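Local coordinates for Alr4995 protein (Nostoc sp., PDB 6LRF) that acts as a bifunctional enzyme, breaking arginine down to ornithine as an arginine dihydrolase and converting ornithine to proline as an ornithine cyclodeaminase, at residues Ala123-Trp131 and Arg268-Val277; Trp63-Ala72 and Lys88-Phe97. One frame throughout, in Å; residues are numbered along the deposited sequence.

Both contacts lie in the N-terminal part of the chain, which belongs to the GME family and probably carries the arginine dihydrolase activity. Their centres are about 24 Å apart and their nearest atoms about 7 Å, so they do not touch. Strand 73-76 links them. It directly follows loop 63-72 of contact 2, and its L76 packs on L125 and E271 of contact 1. Strand 267-268 is a second link: T69 and A72 of contact 2 pack on L267, and R268 belongs to contact 1. N71 of contact 2 touches H168, and A70 bonds through the backbone with C264. GME enzymes use a histidine and a cysteine in catalysis, and H168 and C264 may be these residues, so contact 2 is probably nearer the active site.

Contact 1: Ala123-Trp131 and Arg268-Val277; sequences ALLDREGRW and RVTEPVRDEV
R127 and E271 form the salt bridge between the two segments. The guanidinium meets the carboxylate end-on: NH1 of R127 donates to OE2 of E271 over 3.1 Å in a nearly straight bond, and NH2 of R127 donates to OE1 of E271 over 2.9 Å at a more bent angle. Bends at chi2 and chi3 (-36° and -52°) curl the R127 chain to this position. NH2 of R127 also sits over the centre of one face of the R268 guanidinium, 3.4 Å from CZ of R268. R268 turns its NE to its own neighbour, T270 O.

One direct hydrogen bond and a water bridge join the other end. NH2 of R274 donates to O of E128 over 3.1 Å. The extended R274 chain lies beside R130, whose CG rests over its guanidinium face. The water links O of G129 to N of R274.

Van der Waals contacts fill in. The CD1 methyl of L125 lies 3.6 Å from CD of the E271 carboxylate, and the CG1 methyl of V277 lies 3.2 Å from O of G129.

The type I turn 126-129, after edge strand 123-125, is thus tied to the loop before strand 280-292. E271 is buried, and mainly R127, with R268 as a more distant charge, probably favours its charged form. R274 lies on the exposed side.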
loop_
_atom_site.group_PDB
_atom_site.type_symbol
_atom_site.label_atom_id
_atom_site.label_comp_id
_atom_site.label_asym_id
_atom_site.label_seq_id
_atom_site.Cartn_x
_atom_site.Cartn_y
_atom_site.Cartn_z
ATOM N N ALA B 123 -10.541 7.769 45.908
ATOM C CA ALA B 123 -9.677 8.737 46.565
ATOM C C ALA B 123 -8.924 8.073 47.703
ATOM O O ALA B 123 -9.532 7.631 48.688
ATOM C CB ALA B 123 -10.469 9.910 47.064
ATOM N N LEU B 124 -7.603 7.993 47.566
ATOM C CA LEU B 124 -6.788 7.290 48.551
ATOM C C LEU B 124 -5.804 8.201 49.252
ATOM O O LEU B 124 -5.079 8.972 48.619
ATOM C CB LEU B 124 -6.045 6.144 47.892
ATOM C CG LEU B 124 -7.018 5.055 47.464
ATOM C CD1 LEU B 124 -6.309 4.011 46.657
ATOM C CD2 LEU B 124 -7.618 4.434 48.710
ATOM N N LEU B 125 -5.776 8.099 50.570
ATOM C CA LEU B 125 -4.880 8.913 51.379
ATOM C C LEU B 125 -3.438 8.424 51.305
ATOM O O LEU B 125 -3.167 7.229 51.297
ATOM C CB LEU B 125 -5.340 8.917 52.837
ATOM C CG LEU B 125 -6.614 9.715 53.110
ATOM C CD1 LEU B 125 -7.232 9.302 54.455
ATOM C CD2 LEU B 125 -6.324 11.215 53.085
ATOM N N ASP B 126 -2.517 9.368 51.227
ATOM C CA ASP B 126 -1.112 9.072 51.459
ATOM C C ASP B 126 -1.014 8.522 52.889
ATOM O O ASP B 126 -1.607 9.097 53.806
ATOM C CB ASP B 126 -0.277 10.341 51.259
ATOM C CG ASP B 126 1.135 10.211 51.786
ATOM O OD1 ASP B 126 1.961 9.578 51.098
ATOM O OD2 ASP B 126 1.410 10.767 52.876
ATOM N N ARG B 127 -0.319 7.403 53.086
ATOM C CA ARG B 127 -0.394 6.711 54.381
ATOM C C ARG B 127 0.281 7.482 55.518
ATOM O O ARG B 127 -0.038 7.285 56.697
ATOM C CB ARG B 127 0.195 5.305 54.288
ATOM C CG ARG B 127 -0.620 4.342 53.431
ATOM C CD ARG B 127 -2.127 4.552 53.548
ATOM N NE ARG B 127 -2.599 4.560 54.933
ATOM C CZ ARG B 127 -3.844 4.855 55.305
ATOM N NH1 ARG B 127 -4.769 5.153 54.401
ATOM N NH2 ARG B 127 -4.174 4.852 56.588
ATOM N N GLU B 128 1.197 8.374 55.168
ATOM C CA GLU B 128 1.760 9.287 56.158
ATOM C C GLU B 128 0.872 10.546 56.248
ATOM O O GLU B 128 1.231 11.533 56.895
ATOM C CB GLU B 128 3.221 9.624 55.806
ATOM C CG GLU B 128 4.111 8.368 55.732
ATOM C CD GLU B 128 5.439 8.567 54.982
ATOM O OE1 GLU B 128 5.556 9.506 54.159
ATOM O OE2 GLU B 128 6.372 7.762 55.219
ATOM N N GLY B 129 -0.290 10.487 55.593
ATOM C CA GLY B 129 -1.321 11.511 55.693
ATOM C C GLY B 129 -0.985 12.886 55.134
ATOM O O GLY B 129 -1.576 13.890 55.561
ATOM N N ARG B 130 -0.058 12.947 54.175
ATOM C CA ARG B 130 0.432 14.239 53.677
ATOM C C ARG B 130 -0.519 14.889 52.668
ATOM O O ARG B 130 -0.651 16.119 52.618
ATOM C CB ARG B 130 1.824 14.061 53.059
ATOM C CG ARG B 130 2.892 13.609 54.083
ATOM C CD ARG B 130 4.179 13.175 53.393
ATOM N NE ARG B 130 3.973 11.990 52.564
ATOM C CZ ARG B 130 4.785 11.621 51.579
ATOM N NH1 ARG B 130 5.860 12.354 51.305
ATOM N NH2 ARG B 130 4.526 10.528 50.863
ATOM N N TRP B 131 -1.173 14.059 51.863
ATOM C CA TRP B 131 -2.113 14.549 50.859
ATOM C C TRP B 131 -3.109 13.460 50.503
ATOM O O TRP B 131 -2.977 12.307 50.946
ATOM C CB TRP B 131 -1.378 15.017 49.593
ATOM C CG TRP B 131 -0.401 13.998 49.074
ATOM C CD1 TRP B 131 -0.691 12.794 48.478
ATOM C CD2 TRP B 131 1.026 14.089 49.121
ATOM N NE1 TRP B 131 0.478 12.132 48.159
ATOM C CE2 TRP B 131 1.542 12.908 48.540
ATOM C CE3 TRP B 131 1.919 15.056 49.596
ATOM C CZ2 TRP B 131 2.909 12.675 48.419
ATOM C CZ3 TRP B 131 3.272 14.820 49.483
ATOM C CH2 TRP B 131 3.755 13.640 48.895
ATOM N N ARG B 268 -11.374 1.837 55.593
ATOM C CA ARG B 268 -10.699 2.216 56.828
ATOM C C ARG B 268 -11.361 3.461 57.423
ATOM O O ARG B 268 -11.348 4.530 56.813
ATOM C CB ARG B 268 -9.212 2.460 56.575
ATOM C CG ARG B 268 -8.452 2.989 57.780
ATOM C CD ARG B 268 -6.961 2.688 57.683
ATOM N NE ARG B 268 -6.220 3.278 58.802
ATOM C CZ ARG B 268 -5.017 2.871 59.193
ATOM N NH1 ARG B 268 -4.424 1.869 58.559
ATOM N NH2 ARG B 268 -4.416 3.453 60.222
ATOM N N VAL B 269 -11.961 3.330 58.601
ATOM C CA VAL B 269 -12.701 4.457 59.159
ATOM C C VAL B 269 -11.894 5.161 60.266
ATOM O O VAL B 269 -12.344 6.154 60.848
ATOM C CB VAL B 269 -14.066 4.004 59.684
ATOM C CG1 VAL B 269 -14.980 3.705 58.527
ATOM C CG2 VAL B 269 -13.908 2.759 60.569
ATOM N N THR B 270 -10.693 4.640 60.517
ATOM C CA THR B 270 -9.712 5.237 61.431
ATOM C C THR B 270 -8.575 5.893 60.658
ATOM O O THR B 270 -7.552 5.264 60.388
ATOM C CB THR B 270 -9.109 4.173 62.393
ATOM O OG1 THR B 270 -10.146 3.660 63.227
ATOM C CG2 THR B 270 -8.022 4.776 63.284
ATOM N N GLU B 271 -8.769 7.161 60.298
ATOM C CA GLU B 271 -7.778 7.929 59.547
ATOM C C GLU B 271 -7.411 9.185 60.319
ATOM O O GLU B 271 -8.116 10.196 60.235
ATOM C CB GLU B 271 -8.307 8.319 58.151
ATOM C CG GLU B 271 -8.655 7.153 57.230
ATOM C CD GLU B 271 -7.426 6.437 56.690
ATOM O OE1 GLU B 271 -6.310 6.683 57.212
ATOM O OE2 GLU B 271 -7.573 5.636 55.739
ATOM N N PRO B 272 -6.314 9.127 61.089
ATOM C CA PRO B 272 -5.916 10.284 61.903
ATOM C C PRO B 272 -5.471 11.464 61.043
ATOM O O PRO B 272 -4.847 11.272 59.996
ATOM C CB PRO B 272 -4.751 9.742 62.747
ATOM C CG PRO B 272 -4.906 8.231 62.707
ATOM C CD PRO B 272 -5.485 7.936 61.357
ATOM N N VAL B 273 -5.801 12.670 61.489
ATOM C CA VAL B 273 -5.508 13.880 60.735
ATOM C C VAL B 273 -4.120 14.381 61.096
ATOM O O VAL B 273 -3.803 14.567 62.272
ATOM C CB VAL B 273 -6.548 14.978 61.011
ATOM C CG1 VAL B 273 -6.162 16.288 60.331
ATOM C CG2 VAL B 273 -7.922 14.524 60.551
ATOM N N ARG B 274 -3.284 14.585 60.087
ATOM C CA ARG B 274 -1.904 14.980 60.323
ATOM C C ARG B 274 -1.831 16.470 60.689
ATOM O O ARG B 274 -2.669 17.275 60.257
ATOM C CB ARG B 274 -1.050 14.656 59.087
ATOM C CG ARG B 274 0.443 14.668 59.316
ATOM C CD ARG B 274 1.212 14.465 58.024
ATOM N NE ARG B 274 2.529 15.101 58.077
ATOM C CZ ARG B 274 3.690 14.451 58.020
ATOM N NH1 ARG B 274 4.827 15.133 58.080
ATOM N NH2 ARG B 274 3.720 13.125 57.900
ATOM N N ASP B 275 -0.842 16.810 61.516
ATOM C CA ASP B 275 -0.587 18.183 61.971
ATOM C C ASP B 275 -0.696 19.261 60.879
ATOM O O ASP B 275 -1.540 20.163 60.938
ATOM C CB ASP B 275 0.823 18.272 62.608
ATOM C CG ASP B 275 1.946 17.734 61.679
ATOM O OD1 ASP B 275 1.911 16.545 61.281
ATOM O OD2 ASP B 275 2.849 18.521 61.300
ATOM N N GLU B 276 0.172 19.142 59.883
ATOM C CA GLU B 276 0.514 20.250 59.008
ATOM C C GLU B 276 -0.498 20.478 57.888
ATOM O O GLU B 276 -0.583 21.584 57.354
ATOM C CB GLU B 276 1.914 20.017 58.416
ATOM C CG GLU B 276 2.549 21.240 57.765
ATOM C CD GLU B 276 4.068 21.249 57.895
ATOM O OE1 GLU B 276 4.575 20.952 59.000
ATOM O OE2 GLU B 276 4.754 21.543 56.890
ATOM N N VAL B 277 -1.281 19.454 57.548
ATOM C CA VAL B 277 -2.133 19.529 56.357
ATOM C C VAL B 277 -3.164 20.667 56.387
ATOM O O VAL B 277 -3.583 21.166 57.449
ATOM C CB VAL B 277 -2.890 18.196 56.096
ATOM C CG1 VAL B 277 -1.935 17.019 56.153
ATOM C CG2 VAL B 277 -4.070 18.014 57.050
HETATM O O HOH W 1 -3.720 13.508 57.391
#

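Contact 2: Trp63-Ala72 and Lys88-Phe97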
loop_
_atom_site.group_PDB
_atom_site.type_symbol
_atom_site.label_atom_id
_atom_site.label_comp_id
_atom_site.label_asym_id
_atom_site.label_seq_id
_atom_site.Cartn_x
_atom_site.Cartn_y
_atom_site.Cartn_z
ATOM N N TRP B 63 -29.589 -4.383 46.994
ATOM C CA TRP B 63 -28.390 -3.561 46.852
ATOM C C TRP B 63 -27.170 -4.440 47.058
ATOM O O TRP B 63 -26.491 -4.349 48.080
ATOM C CB TRP B 63 -28.413 -2.392 47.839
ATOM C CG TRP B 63 -29.699 -1.616 47.746
ATOM C CD1 TRP B 63 -30.719 -1.599 48.657
ATOM C CD2 TRP B 63 -30.120 -0.778 46.661
ATOM N NE1 TRP B 63 -31.738 -0.785 48.213
ATOM C CE2 TRP B 63 -31.397 -0.275 46.987
ATOM C CE3 TRP B 63 -29.537 -0.400 45.444
ATOM C CZ2 TRP B 63 -32.099 0.584 46.146
ATOM C CZ3 TRP B 63 -30.236 0.456 44.608
ATOM C CH2 TRP B 63 -31.507 0.936 44.962
ATOM N N PRO B 64 -26.892 -5.303 46.071
ATOM C CA PRO B 64 -25.853 -6.328 46.187
ATOM C C PRO B 64 -24.454 -5.739 46.353
ATOM O O PRO B 64 -23.584 -6.373 46.952
ATOM C CB PRO B 64 -25.966 -7.086 44.860
ATOM C CG PRO B 64 -26.536 -6.090 43.910
ATOM C CD PRO B 64 -27.488 -5.273 44.722
ATOM N N ASP B 65 -24.237 -4.536 45.829
ATOM C CA ASP B 65 -22.894 -3.975 45.832
ATOM C C ASP B 65 -22.633 -3.207 47.124
ATOM O O ASP B 65 -21.571 -2.608 47.300
ATOM C CB ASP B 65 -22.683 -3.087 44.605
ATOM C CG ASP B 65 -22.591 -3.896 43.313
ATOM O OD1 ASP B 65 -21.815 -4.882 43.275
ATOM O OD2 ASP B 65 -23.307 -3.556 42.346
ATOM N N LEU B 66 -23.589 -3.271 48.045
ATOM C CA LEU B 66 -23.392 -2.719 49.379
ATOM C C LEU B 66 -22.176 -3.365 50.065
ATOM O O LEU B 66 -21.601 -2.795 50.990
ATOM C CB LEU B 66 -24.654 -2.902 50.221
ATOM C CG LEU B 66 -24.790 -1.964 51.419
ATOM C CD1 LEU B 66 -25.272 -0.605 50.957
ATOM C CD2 LEU B 66 -25.721 -2.540 52.484
ATOM N N VAL B 67 -21.763 -4.538 49.591
ATOM C CA VAL B 67 -20.571 -5.193 50.116
ATOM C C VAL B 67 -19.300 -4.390 49.812
ATOM O O VAL B 67 -18.259 -4.591 50.438
ATOM C CB VAL B 67 -20.404 -6.613 49.535
ATOM C CG1 VAL B 67 -21.515 -7.524 50.026
ATOM C CG2 VAL B 67 -20.383 -6.565 48.005
ATOM N N PHE B 68 -19.387 -3.487 48.846
ATOM C CA PHE B 68 -18.225 -2.703 48.436
ATOM C C PHE B 68 -18.179 -1.390 49.216
ATOM O O PHE B 68 -18.402 -0.298 48.675
ATOM C CB PHE B 68 -18.252 -2.475 46.927
ATOM C CG PHE B 68 -18.001 -3.740 46.130
ATOM C CD1 PHE B 68 -16.989 -4.624 46.515
ATOM C CD2 PHE B 68 -18.786 -4.058 45.025
ATOM C CE1 PHE B 68 -16.752 -5.793 45.797
ATOM C CE2 PHE B 68 -18.558 -5.224 44.294
ATOM C CZ PHE B 68 -17.545 -6.093 44.677
ATOM N N THR B 69 -17.890 -1.526 50.508
ATOM C CA THR B 69 -17.893 -0.393 51.432
ATOM C C THR B 69 -16.815 0.642 51.124
ATOM O O THR B 69 -16.932 1.774 51.572
ATOM C CB THR B 69 -17.706 -0.863 52.884
ATOM O OG1 THR B 69 -16.532 -1.679 52.963
ATOM C CG2 THR B 69 -18.922 -1.659 53.356
ATOM N N ALA B 70 -15.768 0.260 50.378
ATOM C CA ALA B 70 -14.772 1.228 49.900
ATOM C C ALA B 70 -15.468 2.441 49.287
ATOM O O ALA B 70 -15.014 3.588 49.434
ATOM C CB ALA B 70 -13.813 0.587 48.879
ATOM N N ASN B 71 -16.599 2.191 48.635
ATOM C CA ASN B 71 -17.335 3.251 47.956
ATOM C C ASN B 71 -18.378 3.940 48.817
ATOM O O ASN B 71 -19.109 4.765 48.323
ATOM C CB ASN B 71 -18.020 2.702 46.701
ATOM C CG ASN B 71 -17.063 1.922 45.814
ATOM O OD1 ASN B 71 -17.270 0.737 45.553
ATOM N ND2 ASN B 71 -15.995 2.581 45.369
ATOM N N ALA B 72 -18.466 3.601 50.094
ATOM C CA ALA B 72 -19.450 4.260 50.953
ATOM C C ALA B 72 -19.206 5.766 51.004
ATOM O O ALA B 72 -20.135 6.569 50.987
ATOM C CB ALA B 72 -19.412 3.661 52.376
ATOM N N LYS B 88 -27.499 4.602 38.854
ATOM C CA LYS B 88 -28.683 4.446 39.690
ATOM C C LYS B 88 -28.709 3.103 40.441
ATOM O O LYS B 88 -29.339 2.991 41.491
ATOM C CB LYS B 88 -29.945 4.601 38.832
ATOM C CG LYS B 88 -29.941 3.723 37.572
ATOM C CD LYS B 88 -31.113 4.038 36.625
ATOM C CE LYS B 88 -30.773 3.662 35.175
ATOM N NZ LYS B 88 -31.679 4.300 34.173
ATOM N N GLU B 89 -28.007 2.100 39.921
ATOM C CA GLU B 89 -28.038 0.766 40.516
ATOM C C GLU B 89 -27.367 0.731 41.897
ATOM O O GLU B 89 -27.577 -0.209 42.678
ATOM C CB GLU B 89 -27.371 -0.260 39.585
ATOM C CG GLU B 89 -28.191 -0.659 38.354
ATOM C CD GLU B 89 -28.065 0.330 37.210
ATOM O OE1 GLU B 89 -27.038 1.043 37.163
ATOM O OE2 GLU B 89 -28.986 0.399 36.358
ATOM N N ARG B 90 -26.562 1.749 42.194
ATOM C CA ARG B 90 -25.842 1.789 43.462
ATOM C C ARG B 90 -26.291 2.967 44.318
ATOM O O ARG B 90 -25.942 3.036 45.495
ATOM C CB ARG B 90 -24.319 1.850 43.236
ATOM C CG ARG B 90 -23.704 0.542 42.741
ATOM C CD ARG B 90 -22.207 0.459 43.028
ATOM N NE ARG B 90 -21.951 0.322 44.463
ATOM C CZ ARG B 90 -20.740 0.200 45.001
ATOM N NH1 ARG B 90 -19.665 0.197 44.221
ATOM N NH2 ARG B 90 -20.601 0.081 46.322
ATOM N N GLN B 91 -27.080 3.871 43.742
ATOM C CA GLN B 91 -27.505 5.070 44.469
ATOM C C GLN B 91 -28.366 4.771 45.701
ATOM O O GLN B 91 -28.397 5.556 46.646
ATOM C CB GLN B 91 -28.254 6.016 43.539
ATOM C CG GLN B 91 -27.324 6.882 42.695
ATOM C CD GLN B 91 -28.036 7.568 41.533
ATOM O OE1 GLN B 91 -29.265 7.595 41.472
ATOM N NE2 GLN B 91 -27.256 8.126 40.602
ATOM N N GLY B 92 -29.048 3.633 45.707
ATOM C CA GLY B 92 -29.889 3.282 46.836
ATOM C C GLY B 92 -29.071 2.826 48.033
ATOM O O GLY B 92 -29.589 2.701 49.147
ATOM N N GLU B 93 -27.790 2.558 47.806
ATOM C CA GLU B 93 -26.887 2.232 48.898
ATOM C C GLU B 93 -26.667 3.452 49.788
ATOM O O GLU B 93 -26.353 3.312 50.976
ATOM C CB GLU B 93 -25.541 1.733 48.374
ATOM C CG GLU B 93 -25.611 0.549 47.424
ATOM C CD GLU B 93 -24.233 0.105 46.907
ATOM O OE1 GLU B 93 -23.189 0.480 47.500
ATOM O OE2 GLU B 93 -24.195 -0.615 45.885
ATOM N N GLU B 94 -26.849 4.642 49.216
ATOM C CA GLU B 94 -26.462 5.891 49.874
ATOM C C GLU B 94 -27.130 6.159 51.227
ATOM O O GLU B 94 -26.432 6.534 52.184
ATOM C CB GLU B 94 -26.704 7.065 48.926
ATOM C CG GLU B 94 -25.748 7.033 47.751
ATOM C CD GLU B 94 -26.079 8.050 46.665
ATOM O OE1 GLU B 94 -26.839 9.010 46.925
ATOM O OE2 GLU B 94 -25.569 7.886 45.541
ATOM N N PRO B 95 -28.466 5.980 51.329
ATOM C CA PRO B 95 -29.063 6.125 52.661
ATOM C C PRO B 95 -28.449 5.206 53.724
ATOM O O PRO B 95 -28.219 5.662 54.846
ATOM C CB PRO B 95 -30.529 5.758 52.415
ATOM C CG PRO B 95 -30.762 6.181 51.018
ATOM C CD PRO B 95 -29.506 5.804 50.296
ATOM N N TYR B 96 -28.161 3.956 53.373
ATOM C CA TYR B 96 -27.655 2.995 54.349
ATOM C C TYR B 96 -26.245 3.330 54.783
ATOM O O TYR B 96 -25.911 3.196 55.969
ATOM C CB TYR B 96 -27.727 1.578 53.783
ATOM C CG TYR B 96 -29.144 1.214 53.470
ATOM C CD1 TYR B 96 -30.030 0.907 54.495
ATOM C CD2 TYR B 96 -29.624 1.231 52.162
ATOM C CE1 TYR B 96 -31.349 0.596 54.234
ATOM C CE2 TYR B 96 -30.950 0.909 51.885
ATOM C CZ TYR B 96 -31.806 0.594 52.934
ATOM O OH TYR B 96 -33.128 0.278 52.704
ATOM N N PHE B 97 -25.425 3.791 53.834
ATOM C CA PHE B 97 -24.064 4.210 54.157
ATOM C C PHE B 97 -24.115 5.462 55.032
ATOM O O PHE B 97 -23.444 5.538 56.069
ATOM C CB PHE B 97 -23.245 4.456 52.875
ATOM C CG PHE B 97 -22.806 3.189 52.179
ATOM C CD1 PHE B 97 -22.478 2.050 52.914
ATOM C CD2 PHE B 97 -22.709 3.132 50.798
ATOM C CE1 PHE B 97 -22.055 0.882 52.290
ATOM C CE2 PHE B 97 -22.274 1.961 50.160
ATOM C CZ PHE B 97 -21.949 0.833 50.919
HETATM O O HOH W 2 -25.989 -2.320 44.888
#
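R90, on the weakly bonded helix about 88-91, meets D65, F68 and N71 of loop 63-72. Its CB points away from the loop, but the chain turns back, with a bend at chi3 (69°). CG comes 4.1 Å from OD2 of D65, which is hydrogen-bonded to the hydroxyl of Y19. CD passes CB of D65, which lies over one face of the guanidinium, 3.5 Å from NE of R90. NE then donates to OE2 of E93 over 2.8 Å, and NH2 of R90 to OE1 of E93 over 2.9 Å, a side-on grip. NH2 also donates to O of F68 over 3.2 Å, on the opposite face of that carbonyl from N of N71. NH1 of R90 donates a hydrogen bond to OD1 of N71 over 2.8 Å, from above the amide carbonyl plane.

Aromatic rings pack next to this polar pair. F97 lies between CB of A72, 3.4 Å from CG of F97, and CD1 of L66 on the opposite face. CA of G92 sits over the face of the six-membered ring of W63, a CH-pi contact.

A methionine in place of R90 would probably leave E93 without its countercharge, and OD1 of N71 and O of F68 each short of a donor. The guanidinium thus pairs a buried acid and ties the loop before strand 73-76 to the start of helix 93-103.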